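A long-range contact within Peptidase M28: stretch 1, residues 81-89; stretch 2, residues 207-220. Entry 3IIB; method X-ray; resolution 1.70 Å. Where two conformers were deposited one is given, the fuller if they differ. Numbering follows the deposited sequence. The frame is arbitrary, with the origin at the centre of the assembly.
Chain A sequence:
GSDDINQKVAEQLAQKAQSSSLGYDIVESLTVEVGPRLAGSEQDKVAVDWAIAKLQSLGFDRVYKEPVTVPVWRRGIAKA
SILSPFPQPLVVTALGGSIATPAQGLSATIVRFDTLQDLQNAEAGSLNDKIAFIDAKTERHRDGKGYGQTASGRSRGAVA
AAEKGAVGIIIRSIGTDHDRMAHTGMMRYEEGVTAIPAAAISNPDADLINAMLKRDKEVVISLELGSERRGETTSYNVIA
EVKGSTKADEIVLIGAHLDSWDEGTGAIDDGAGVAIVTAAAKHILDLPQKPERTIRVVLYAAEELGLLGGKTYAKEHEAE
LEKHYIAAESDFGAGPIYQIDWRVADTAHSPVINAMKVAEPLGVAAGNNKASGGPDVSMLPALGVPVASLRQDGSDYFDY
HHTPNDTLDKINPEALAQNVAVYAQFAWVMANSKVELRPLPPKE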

# COMPACT_ATOMS: atom_id res chain seq x y z
N SER A 81 -5.10 -1.59 -18.30
CA SER A 81 -4.04 -0.63 -18.62
C SER A 81 -4.57 0.54 -19.42
O SER A 81 -5.67 0.48 -19.99
CB SER A 81 -2.90 -1.33 -19.36
OG SER A 81 -3.36 -1.76 -20.61
N ILE A 82 -3.82 1.63 -19.44
CA ILE A 82 -4.12 2.72 -20.35
C ILE A 82 -3.42 2.43 -21.66
O ILE A 82 -2.22 2.10 -21.70
CB ILE A 82 -3.61 4.03 -19.78
CG1 ILE A 82 -4.43 4.40 -18.53
CG2 ILE A 82 -3.69 5.11 -20.81
CD1 ILE A 82 -3.69 5.59 -17.78
N LEU A 83 -4.18 2.50 -22.75
CA LEU A 83 -3.65 2.26 -24.11
C LEU A 83 -3.17 3.53 -24.78
O LEU A 83 -2.21 3.49 -25.57
CB LEU A 83 -4.69 1.55 -24.99
CG LEU A 83 -5.21 0.19 -24.52
CD1 LEU A 83 -6.28 -0.33 -25.51
CD2 LEU A 83 -4.10 -0.82 -24.37
N SER A 84 -3.84 4.63 -24.47
CA SER A 84 -3.51 5.93 -25.02
C SER A 84 -4.12 7.03 -24.14
O SER A 84 -5.13 6.82 -23.50
CB SER A 84 -3.98 6.05 -26.48
OG SER A 84 -5.37 5.94 -26.57
N PRO A 85 -3.48 8.22 -24.12
CA PRO A 85 -2.32 8.69 -24.92
C PRO A 85 -0.93 8.09 -24.57
O PRO A 85 -0.08 7.98 -25.44
CB PRO A 85 -2.32 10.18 -24.65
CG PRO A 85 -2.95 10.33 -23.28
CD PRO A 85 -3.94 9.24 -23.17
N PHE A 86 -0.71 7.74 -23.30
CA PHE A 86 0.59 7.30 -22.81
C PHE A 86 0.37 5.93 -22.18
O PHE A 86 -0.25 5.84 -21.10
CB PHE A 86 1.11 8.26 -21.75
CG PHE A 86 1.05 9.70 -22.17
CD1 PHE A 86 1.77 10.14 -23.28
CD2 PHE A 86 0.24 10.61 -21.50
CE1 PHE A 86 1.70 11.44 -23.69
CE2 PHE A 86 0.19 11.92 -21.90
CZ PHE A 86 0.90 12.33 -22.99
N PRO A 87 0.87 4.87 -22.84
CA PRO A 87 0.48 3.57 -22.35
C PRO A 87 1.08 3.29 -20.97
O PRO A 87 2.27 3.48 -20.77
CB PRO A 87 1.07 2.62 -23.39
CG PRO A 87 1.23 3.42 -24.59
CD PRO A 87 1.56 4.78 -24.14
N GLN A 88 0.27 2.79 -20.05
CA GLN A 88 0.71 2.49 -18.71
C GLN A 88 -0.15 1.43 -18.05
O GLN A 88 -1.36 1.38 -18.31
CB GLN A 88 0.59 3.74 -17.85
CG GLN A 88 1.50 4.84 -18.19
CD GLN A 88 1.93 5.65 -17.02
OE1 GLN A 88 2.13 5.11 -15.96
NE2 GLN A 88 2.18 6.95 -17.24
N PRO A 89 0.41 0.68 -17.10
CA PRO A 89 -0.37 -0.27 -16.28
C PRO A 89 -1.29 0.43 -15.30
O PRO A 89 -1.00 1.54 -14.83
CB PRO A 89 0.71 -1.03 -15.50
CG PRO A 89 2.00 -0.73 -16.16
CD PRO A 89 1.84 0.63 -16.75
N ASP A 207 -5.67 9.33 -10.29
CA ASP A 207 -4.92 10.58 -10.42
C ASP A 207 -4.22 10.61 -11.80
O ASP A 207 -4.15 11.64 -12.45
CB ASP A 207 -3.83 10.73 -9.37
CG ASP A 207 -4.35 10.87 -7.98
OD1 ASP A 207 -5.56 11.20 -7.82
OD2 ASP A 207 -3.57 10.61 -7.04
N LEU A 208 -3.66 9.47 -12.21
CA LEU A 208 -2.93 9.39 -13.47
C LEU A 208 -3.86 9.66 -14.66
O LEU A 208 -3.50 10.39 -15.60
CB LEU A 208 -2.27 8.03 -13.62
CG LEU A 208 -1.57 7.71 -14.95
CD1 LEU A 208 -0.41 8.69 -15.15
CD2 LEU A 208 -1.08 6.23 -14.89
N ILE A 209 -5.04 9.07 -14.62
CA ILE A 209 -5.99 9.21 -15.70
C ILE A 209 -6.36 10.71 -15.76
O ILE A 209 -6.43 11.31 -16.83
CB ILE A 209 -7.22 8.35 -15.50
CG1 ILE A 209 -6.88 6.88 -15.73
CG2 ILE A 209 -8.33 8.77 -16.49
CD1 ILE A 209 -8.09 5.88 -15.59
N ASN A 210 -6.59 11.31 -14.60
CA ASN A 210 -6.94 12.73 -14.52
C ASN A 210 -5.85 13.61 -15.17
O ASN A 210 -6.16 14.53 -15.92
CB ASN A 210 -7.14 13.20 -13.08
CG ASN A 210 -8.52 12.85 -12.51
OD1 ASN A 210 -9.50 12.58 -13.23
ND2 ASN A 210 -8.62 12.94 -11.17
N ALA A 211 -4.58 13.32 -14.87
CA ALA A 211 -3.44 14.08 -15.42
C ALA A 211 -3.39 14.03 -16.96
O ALA A 211 -3.02 15.00 -17.62
CB ALA A 211 -2.14 13.51 -14.84
N MSE A 212 -3.76 12.88 -17.53
CA MSE A 212 -3.87 12.77 -18.98
C MSE A 212 -5.05 13.55 -19.57
O MSE A 212 -4.91 14.16 -20.63
CB MSE A 212 -3.97 11.29 -19.35
CG MSE A 212 -2.65 10.57 -19.17
SE MSE A 212 -2.70 8.76 -19.80
CE MSE A 212 -1.19 8.07 -18.73
N LEU A 213 -6.22 13.47 -18.91
CA LEU A 213 -7.40 14.20 -19.30
C LEU A 213 -7.16 15.69 -19.21
O LEU A 213 -7.66 16.44 -20.05
CB LEU A 213 -8.60 13.82 -18.43
CG LEU A 213 -9.10 12.37 -18.62
CD1 LEU A 213 -10.12 12.05 -17.50
CD2 LEU A 213 -9.69 12.13 -20.01
N LYS A 214 -6.40 16.12 -18.21
CA LYS A 214 -6.07 17.54 -18.04
C LYS A 214 -5.19 18.05 -19.18
O LYS A 214 -5.09 19.27 -19.36
CB LYS A 214 -5.36 17.83 -16.70
CG LYS A 214 -6.30 17.90 -15.50
CD LYS A 214 -5.60 18.48 -14.27
N ARG A 215 -4.57 17.15 -19.93
CA ARG A 215 -3.82 17.52 -21.11
C ARG A 215 -4.70 17.61 -22.36
O ARG A 215 -4.17 17.73 -23.48
CB ARG A 215 -2.69 16.52 -21.34
CG ARG A 215 -1.54 16.69 -20.36
CD ARG A 215 -0.73 15.38 -20.26
NE ARG A 215 0.61 15.56 -19.71
CZ ARG A 215 0.91 15.70 -18.42
NH1 ARG A 215 -0.02 15.63 -17.47
NH2 ARG A 215 2.16 15.82 -18.06
N ASP A 216 -6.02 17.58 -22.17
CA ASP A 216 -6.98 17.66 -23.28
C ASP A 216 -6.77 16.49 -24.23
O ASP A 216 -6.89 16.63 -25.44
CB ASP A 216 -6.89 19.02 -23.99
CG ASP A 216 -7.17 20.19 -23.06
OD1 ASP A 216 -8.10 20.09 -22.23
OD2 ASP A 216 -6.46 21.22 -23.17
N LYS A 217 -6.46 15.33 -23.66
CA LYS A 217 -6.36 14.09 -24.40
C LYS A 217 -7.53 13.19 -23.99
O LYS A 217 -7.94 13.19 -22.84
CB LYS A 217 -5.04 13.39 -24.10
CG LYS A 217 -3.81 14.14 -24.55
CD LYS A 217 -3.81 14.38 -26.05
CE LYS A 217 -2.99 15.63 -26.42
NZ LYS A 217 -1.55 15.41 -26.23
N GLU A 218 -8.06 12.44 -24.95
CA GLU A 218 -8.92 11.30 -24.61
C GLU A 218 -8.08 10.11 -24.13
O GLU A 218 -7.00 9.85 -24.66
CB GLU A 218 -9.76 10.89 -25.82
CG GLU A 218 -10.79 11.99 -26.14
CD GLU A 218 -11.83 11.56 -27.14
OE1 GLU A 218 -11.51 10.80 -28.06
OE2 GLU A 218 -12.98 12.01 -26.99
N VAL A 219 -8.61 9.40 -23.14
CA VAL A 219 -7.96 8.22 -22.57
C VAL A 219 -8.75 6.99 -22.99
O VAL A 219 -10.01 6.95 -22.91
CB VAL A 219 -7.89 8.32 -21.03
CG1 VAL A 219 -7.34 7.01 -20.38
CG2 VAL A 219 -7.09 9.57 -20.65
N VAL A 220 -8.00 6.02 -23.47
CA VAL A 220 -8.50 4.72 -23.87
C VAL A 220 -7.89 3.72 -22.95
O VAL A 220 -6.67 3.76 -22.73
CB VAL A 220 -8.08 4.42 -25.34
CG1 VAL A 220 -8.53 3.00 -25.79
CG2 VAL A 220 -8.58 5.53 -26.27
O HOH W 1 -6.22 8.60 -26.72

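The two stretches meet through a short antiparallel pairing and an adjoining hydrophobic cluster, burying 646 Å² in total. The pairing centres on Ser84 and Val220. Val220 N donates to Ser84 O (3.0 Å), while Val220 O accepts from Leu83 N (2.8 Å) and, weakly, from Ser84 N (3.4 Å). Ser84 O also receives a CA-H...O contact from Val219 CA at 3.3 Å. Ser84 and Val220 lie directly opposite each other in the bridge, so their side chains share a face of the sheet. Ser84 adopts the p rotamer in the conformer described, with OG 3.2 Å from Val220 CG2. Ser84 OG lies 2.8 Å from the oxygen of a water that donates to Glu218 O (2.5 Å between the water oxygen and the carbonyl oxygen), so the water links the serine side chain to the opposing backbone.

Beyond Ser84 a cis peptide bond precedes Pro85, and the chain turns back so that Gln88 exchanges backbone hydrogen bonds with Ile82. The CA-to-CB bond of Pro85 points toward the second stretch; Pro85 CD lies 3.6 Å from the SE of Met212, a selenomethionine, and 4.0 Å from Val219 CG2, and Pro85 CG is 3.8 Å from Lys217 CB.

Ile82 leaves its backbone sideways, yet its m,t conformation extends CD1 to the helix. Ile82 CD1 packs against Met212 CE (3.6 Å), Leu208 CD2 (3.9 Å) and Ile209 CG1 (4.0 Å), while Ile82 CG2 approaches Val219 CG1 at 4.1 Å. Leu208, with chi1 t and chi2 p, also places CD2 3.6 Å from Gln88 OE1.

Met212 joins these contacts together. Its CA-to-CB bond points toward the first stretch, and the chain beyond is nearly extended after chi1 (m,t,t), which carries Met212 CE past Pro85 to a position 3.4 Å from Phe86 O and 3.9 Å from Gln88 NE2. Closer to its backbone, Met212 CG rests 3.7 Å from Phe86 CD2. Phe86 is in the m rotamer, with chi2 at -61°, and it meets Met212 through its ring edge: Met212 CG lies near the ring plane, and Met212 SE is 5.1 Å from the centroid of the Phe86 ring in an oblique position.

Arg215 CD lies at the same ring's edge, 3.9 Å from Phe86 CE2. The arginine chain is extended through chi2 and chi3, but chi4 at 79° turns the guanidinium, and Arg215 NH1 donates to Ala211 O (3.1 Å). The aliphatic part of Arg215 thus packs beside the phenylalanine while its charged end binds the helix backbone.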